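Local coordinates for structural PPIase-like protein L605 (Mimivirus, PDB 2OSE), which probably binds cyclosporin A and isomerises peptidyl-prolyl bonds as a trimeric cyclophilin, at residues 43-46 with 47-51; 161-164 with 165-169. All coordinates share one frame; numbering follows the deposited sequence.

Contact 1: residues 43-46 with 47-51; sequences GVEN and FVQLT
The carboxylate of Glu45 and the amide of Gln49 run side by side from neighbouring turns of helix 41-52, their planes only 17° apart. Gln49 NE2 gives a weak hydrogen bond to Glu45 OE1, at 3.5 Å; the stronger holds on this carboxylate come from elsewhere, with OE2 in a salt bridge to Arg37 and OE1 hydrogen-bonded to Ser11. The helix is one of those that pack against the cyclophilin β-barrel. Its inward side is marked by Phe47, whose ring lies among Val17, Met19 and Leu35 of two barrel strands and meets Phe147 edge-to-face.

Asn46 and Leu50 form a second i to i+4 pair. With CG of Asn46 anti to the backbone N (chi1 -177°), the amide sits beside its own carbonyl carbon, standing out from the helix, and Leu50 reaches back to it. Leu50 CD1 approaches obliquely from the OD1/ND2 end, above the amide plane but not over the group, 3.9 Å from both Asn46 OD1 and Asn46 ND2. OD1 is satisfied by the backbone N-H of Val106.

Beneath these side chains the helical backbone bonds are regular. Phe47 N reaches Gly43 O at 3.1 Å, and Gln49 N reaches Glu45 O at 2.9 Å. The bond from Val48 N to Val44 O is shorter, at 2.8 Å, and practically straight (179° at the hydrogen), and the Val48 CG2 methyl rests 3.4 Å from the same Val44 O.

Contact 2: residues 161-164 with 165-169; sequences DELD and RDQVV
The Asp164 side chain reaches forward alongside the Arg165 peptide to the N-H of Asp166. Its CB lies 3.3 Å from Arg165 N, and CG, anti to the backbone N (chi1 -160°), is carried along the following peptide. At the tip, Asp164 OD1 accepts the backbone N-H of Asp166 at 2.8 Å, through the anti lone pair that faces away from OD2. The same oxygen lies 3.1 Å from Asp166 OD2, for the two carboxylates point the same way side by side, with planes 34° apart. Such proximity of like charges would be unfavourable by itself; the N-H on Asp164 OD1 and the salt bridge from Arg141 to Asp166 OD1 probably offset part of it.

This side-chain bond closes an Asx turn, and the backbone of Asp164 also opens a type I β-turn that ends at Gln167. The turn is closed by Gln167 N bonding to Asp164 O at 2.7 Å, with the N-H donor arriving 51° out of the carbonyl plane. Gln167 is then the centre of an inverse γ-turn, from which the chain enters strand 168-175 of the barrel. In cyclophilins the loop leading into this strand flanks the substrate pocket, and this one probably corresponds to it.

The Gln167 side chain begins by hugging the turn: its CB is 3.1 Å from Asp164 O. Further out it crosses Leu163 at about a right angle, with Gln167 NE2 4.0 Å from Leu163 CD2. That NE2 is hydrogen-bonded to the backbone O of Ala191 of the second subunit, whose Tyr190 also packs on Asp164, Asp166 and Gln167.

Contact 1 precedes contact 2 in the chain, and they do not touch: their centres are 20 Å apart and their nearest atoms about 7 Å. The barrel joins them. Helix 41-52 packs on strand 26-35, which pairs antiparallel with strand 168-175, the strand that contact 2 leads into. Strand 147-150 is a second bridge, since consecutive residues serve the two: Phe147 meets contact 1 and Met148 meets contact 2. Their surroundings differ. Contact 1 is largely buried within a single chain, whereas contact 2 is a surface contact, though Gln167 is buried, on the side probably matching the family's substrate pocket, where a second subunit packs on Leu163, Asp164, Asp166 and Gln167.

Contact 1: residues 43-46 with 47-51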
loop_
_atom_site.group_PDB
_atom_site.type_symbol
_atom_site.label_atom_id
_atom_site.label_comp_id
_atom_site.label_asym_id
_atom_site.label_seq_id
_atom_site.Cartn_x
_atom_site.Cartn_y
_atom_site.Cartn_z
ATOM N N GLY A 43 29.248 -1.164 4.154
ATOM C CA GLY A 43 27.852 -1.585 4.374
ATOM C C GLY A 43 27.696 -2.432 5.628
ATOM O O GLY A 43 26.708 -2.304 6.342
ATOM N N VAL A 44 28.673 -3.292 5.876
ATOM C CA VAL A 44 28.795 -4.068 7.138
ATOM C C VAL A 44 28.972 -3.164 8.361
ATOM O O VAL A 44 28.271 -3.330 9.381
ATOM C CB VAL A 44 29.920 -5.122 7.023
ATOM C CG1 VAL A 44 30.254 -5.755 8.413
ATOM C CG2 VAL A 44 29.489 -6.178 6.048
ATOM N N GLU A 45 29.892 -2.199 8.277
ATOM C CA GLU A 45 30.078 -1.281 9.403
ATOM C C GLU A 45 28.844 -0.443 9.708
ATOM O O GLU A 45 28.500 -0.248 10.869
ATOM C CB GLU A 45 31.359 -0.404 9.253
ATOM C CG GLU A 45 32.661 -1.202 9.317
ATOM C CD GLU A 45 32.918 -1.943 10.657
ATOM O OE1 GLU A 45 32.441 -1.518 11.735
ATOM O OE2 GLU A 45 33.628 -2.970 10.613
ATOM N N ASN A 46 28.145 0.014 8.667
ATOM C CA ASN A 46 26.909 0.742 8.895
ATOM C C ASN A 46 25.883 -0.162 9.589
ATOM O O ASN A 46 25.260 0.247 10.542
ATOM C CB ASN A 46 26.341 1.266 7.566
ATOM C CG ASN A 46 25.080 2.107 7.748
ATOM O OD1 ASN A 46 25.051 3.053 8.554
ATOM N ND2 ASN A 46 24.028 1.777 6.978
ATOM N N PHE A 47 25.735 -1.395 9.111
ATOM C CA PHE A 47 24.816 -2.344 9.751
ATOM C C PHE A 47 25.175 -2.555 11.219
ATOM O O PHE A 47 24.329 -2.381 12.099
ATOM C CB PHE A 47 24.780 -3.684 9.011
ATOM C CG PHE A 47 23.693 -4.616 9.514
ATOM C CD1 PHE A 47 22.414 -4.587 8.946
ATOM C CD2 PHE A 47 23.947 -5.519 10.561
ATOM C CE1 PHE A 47 21.392 -5.424 9.415
ATOM C CE2 PHE A 47 22.927 -6.370 11.042
ATOM C CZ PHE A 47 21.657 -6.332 10.461
ATOM N N VAL A 48 26.431 -2.919 11.490
ATOM C CA VAL A 48 26.861 -3.129 12.879
ATOM C C VAL A 48 26.701 -1.890 13.779
ATOM O O VAL A 48 26.250 -2.011 14.922
ATOM C CB VAL A 48 28.320 -3.716 12.972
ATOM C CG1 VAL A 48 28.739 -3.893 14.408
ATOM C CG2 VAL A 48 28.433 -5.041 12.274
ATOM N N GLN A 49 27.052 -0.690 13.291
ATOM C CA GLN A 49 26.930 0.478 14.178
ATOM C C GLN A 49 25.500 0.876 14.435
ATOM O O GLN A 49 25.194 1.476 15.458
ATOM C CB GLN A 49 27.738 1.679 13.670
ATOM C CG GLN A 49 29.210 1.395 13.489
ATOM C CD GLN A 49 29.875 0.791 14.723
ATOM O OE1 GLN A 49 29.515 1.095 15.865
ATOM N NE2 GLN A 49 30.870 -0.054 14.490
ATOM N N LEU A 50 24.609 0.548 13.502
ATOM C CA LEU A 50 23.180 0.820 13.717
ATOM C C LEU A 50 22.590 -0.169 14.706
ATOM O O LEU A 50 21.615 0.105 15.390
ATOM C CB LEU A 50 22.430 0.736 12.401
ATOM C CG LEU A 50 22.611 1.980 11.509
ATOM C CD1 LEU A 50 21.820 1.769 10.242
ATOM C CD2 LEU A 50 22.108 3.212 12.241
ATOM N N THR A 51 23.188 -1.344 14.744
ATOM C CA THR A 51 22.809 -2.351 15.689
ATOM C C THR A 51 23.233 -1.916 17.092
ATOM O O THR A 51 22.473 -2.045 18.046
ATOM C CB THR A 51 23.469 -3.638 15.225
ATOM O OG1 THR A 51 22.539 -4.355 14.412
ATOM C CG2 THR A 51 23.952 -4.424 16.349
#

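Contact 2: residues 161-164 with 165-169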
loop_
_atom_site.group_PDB
_atom_site.type_symbol
_atom_site.label_atom_id
_atom_site.label_comp_id
_atom_site.label_asym_id
_atom_site.label_seq_id
_atom_site.Cartn_x
_atom_site.Cartn_y
_atom_site.Cartn_z
ATOM N N ASP A 161 15.491 -16.407 -6.898
ATOM C CA ASP A 161 16.396 -16.370 -8.053
ATOM C C ASP A 161 16.282 -15.095 -8.895
ATOM O O ASP A 161 17.152 -14.819 -9.724
ATOM C CB ASP A 161 16.325 -17.633 -8.915
ATOM C CG ASP A 161 14.959 -17.876 -9.509
ATOM O OD1 ASP A 161 14.117 -16.945 -9.585
ATOM O OD2 ASP A 161 14.730 -19.043 -9.893
ATOM N N GLU A 162 15.230 -14.312 -8.657
ATOM C CA GLU A 162 14.992 -13.100 -9.457
ATOM C C GLU A 162 15.639 -11.871 -8.846
ATOM O O GLU A 162 15.623 -10.794 -9.460
ATOM C CB GLU A 162 13.490 -12.853 -9.658
ATOM C CG GLU A 162 12.820 -13.840 -10.634
ATOM C CD GLU A 162 11.290 -13.714 -10.670
ATOM O OE1 GLU A 162 10.745 -12.639 -10.294
ATOM O OE2 GLU A 162 10.631 -14.717 -11.047
ATOM N N LEU A 163 16.200 -12.015 -7.640
ATOM C CA LEU A 163 16.835 -10.877 -6.965
ATOM C C LEU A 163 18.015 -10.397 -7.779
ATOM O O LEU A 163 18.761 -11.208 -8.305
ATOM C CB LEU A 163 17.288 -11.232 -5.543
ATOM C CG LEU A 163 16.202 -11.484 -4.466
ATOM C CD1 LEU A 163 16.842 -12.081 -3.203
ATOM C CD2 LEU A 163 15.407 -10.220 -4.122
ATOM N N ASP A 164 18.169 -9.076 -7.866
ATOM C CA ASP A 164 19.306 -8.470 -8.524
ATOM C C ASP A 164 20.606 -8.857 -7.795
ATOM O O ASP A 164 20.646 -8.920 -6.562
ATOM C CB ASP A 164 19.132 -6.958 -8.539
ATOM C CG ASP A 164 19.998 -6.274 -9.595
ATOM O OD1 ASP A 164 21.199 -6.085 -9.333
ATOM O OD2 ASP A 164 19.466 -5.901 -10.670
ATOM N N ARG A 165 21.648 -9.147 -8.565
ATOM C CA ARG A 165 23.006 -9.352 -8.026
ATOM C C ARG A 165 23.405 -8.223 -7.065
ATOM O O ARG A 165 24.213 -8.431 -6.145
ATOM C CB ARG A 165 23.977 -9.433 -9.201
ATOM C CG ARG A 165 25.436 -9.309 -8.883
ATOM C CD ARG A 165 26.163 -10.642 -8.926
ATOM N NE ARG A 165 27.585 -10.461 -8.605
ATOM C CZ ARG A 165 28.508 -11.410 -8.747
ATOM N NH1 ARG A 165 28.155 -12.614 -9.209
ATOM N NH2 ARG A 165 29.778 -11.162 -8.432
ATOM N N ASP A 166 22.817 -7.039 -7.263
ATOM C CA ASP A 166 23.066 -5.895 -6.403
ATOM C C ASP A 166 22.425 -6.030 -5.012
ATOM O O ASP A 166 22.641 -5.180 -4.160
ATOM C CB ASP A 166 22.543 -4.601 -7.037
ATOM C CG ASP A 166 23.316 -4.181 -8.284
ATOM O OD1 ASP A 166 24.495 -4.582 -8.454
ATOM O OD2 ASP A 166 22.718 -3.415 -9.082
ATOM N N GLN A 167 21.599 -7.054 -4.822
ATOM C CA GLN A 167 21.054 -7.382 -3.504
ATOM C C GLN A 167 22.158 -8.155 -2.805
ATOM O O GLN A 167 22.153 -9.387 -2.775
ATOM C CB GLN A 167 19.755 -8.183 -3.639
ATOM C CG GLN A 167 18.606 -7.406 -4.371
ATOM C CD GLN A 167 17.650 -6.662 -3.455
ATOM O OE1 GLN A 167 17.957 -6.367 -2.304
ATOM N NE2 GLN A 167 16.450 -6.375 -3.972
ATOM N N VAL A 168 23.112 -7.413 -2.262
ATOM C CA VAL A 168 24.420 -7.969 -1.855
ATOM C C VAL A 168 24.437 -8.613 -0.450
ATOM O O VAL A 168 24.165 -7.952 0.548
ATOM C CB VAL A 168 25.541 -6.882 -1.981
ATOM C CG1 VAL A 168 25.271 -5.715 -1.032
ATOM C CG2 VAL A 168 26.958 -7.490 -1.688
ATOM N N VAL A 169 24.775 -9.902 -0.411
ATOM C CA VAL A 169 24.862 -10.684 0.821
ATOM C C VAL A 169 26.055 -10.241 1.683
ATOM O O VAL A 169 27.212 -10.247 1.223
ATOM C CB VAL A 169 24.960 -12.186 0.511
ATOM C CG1 VAL A 169 25.142 -13.052 1.810
ATOM C CG2 VAL A 169 23.747 -12.631 -0.239
#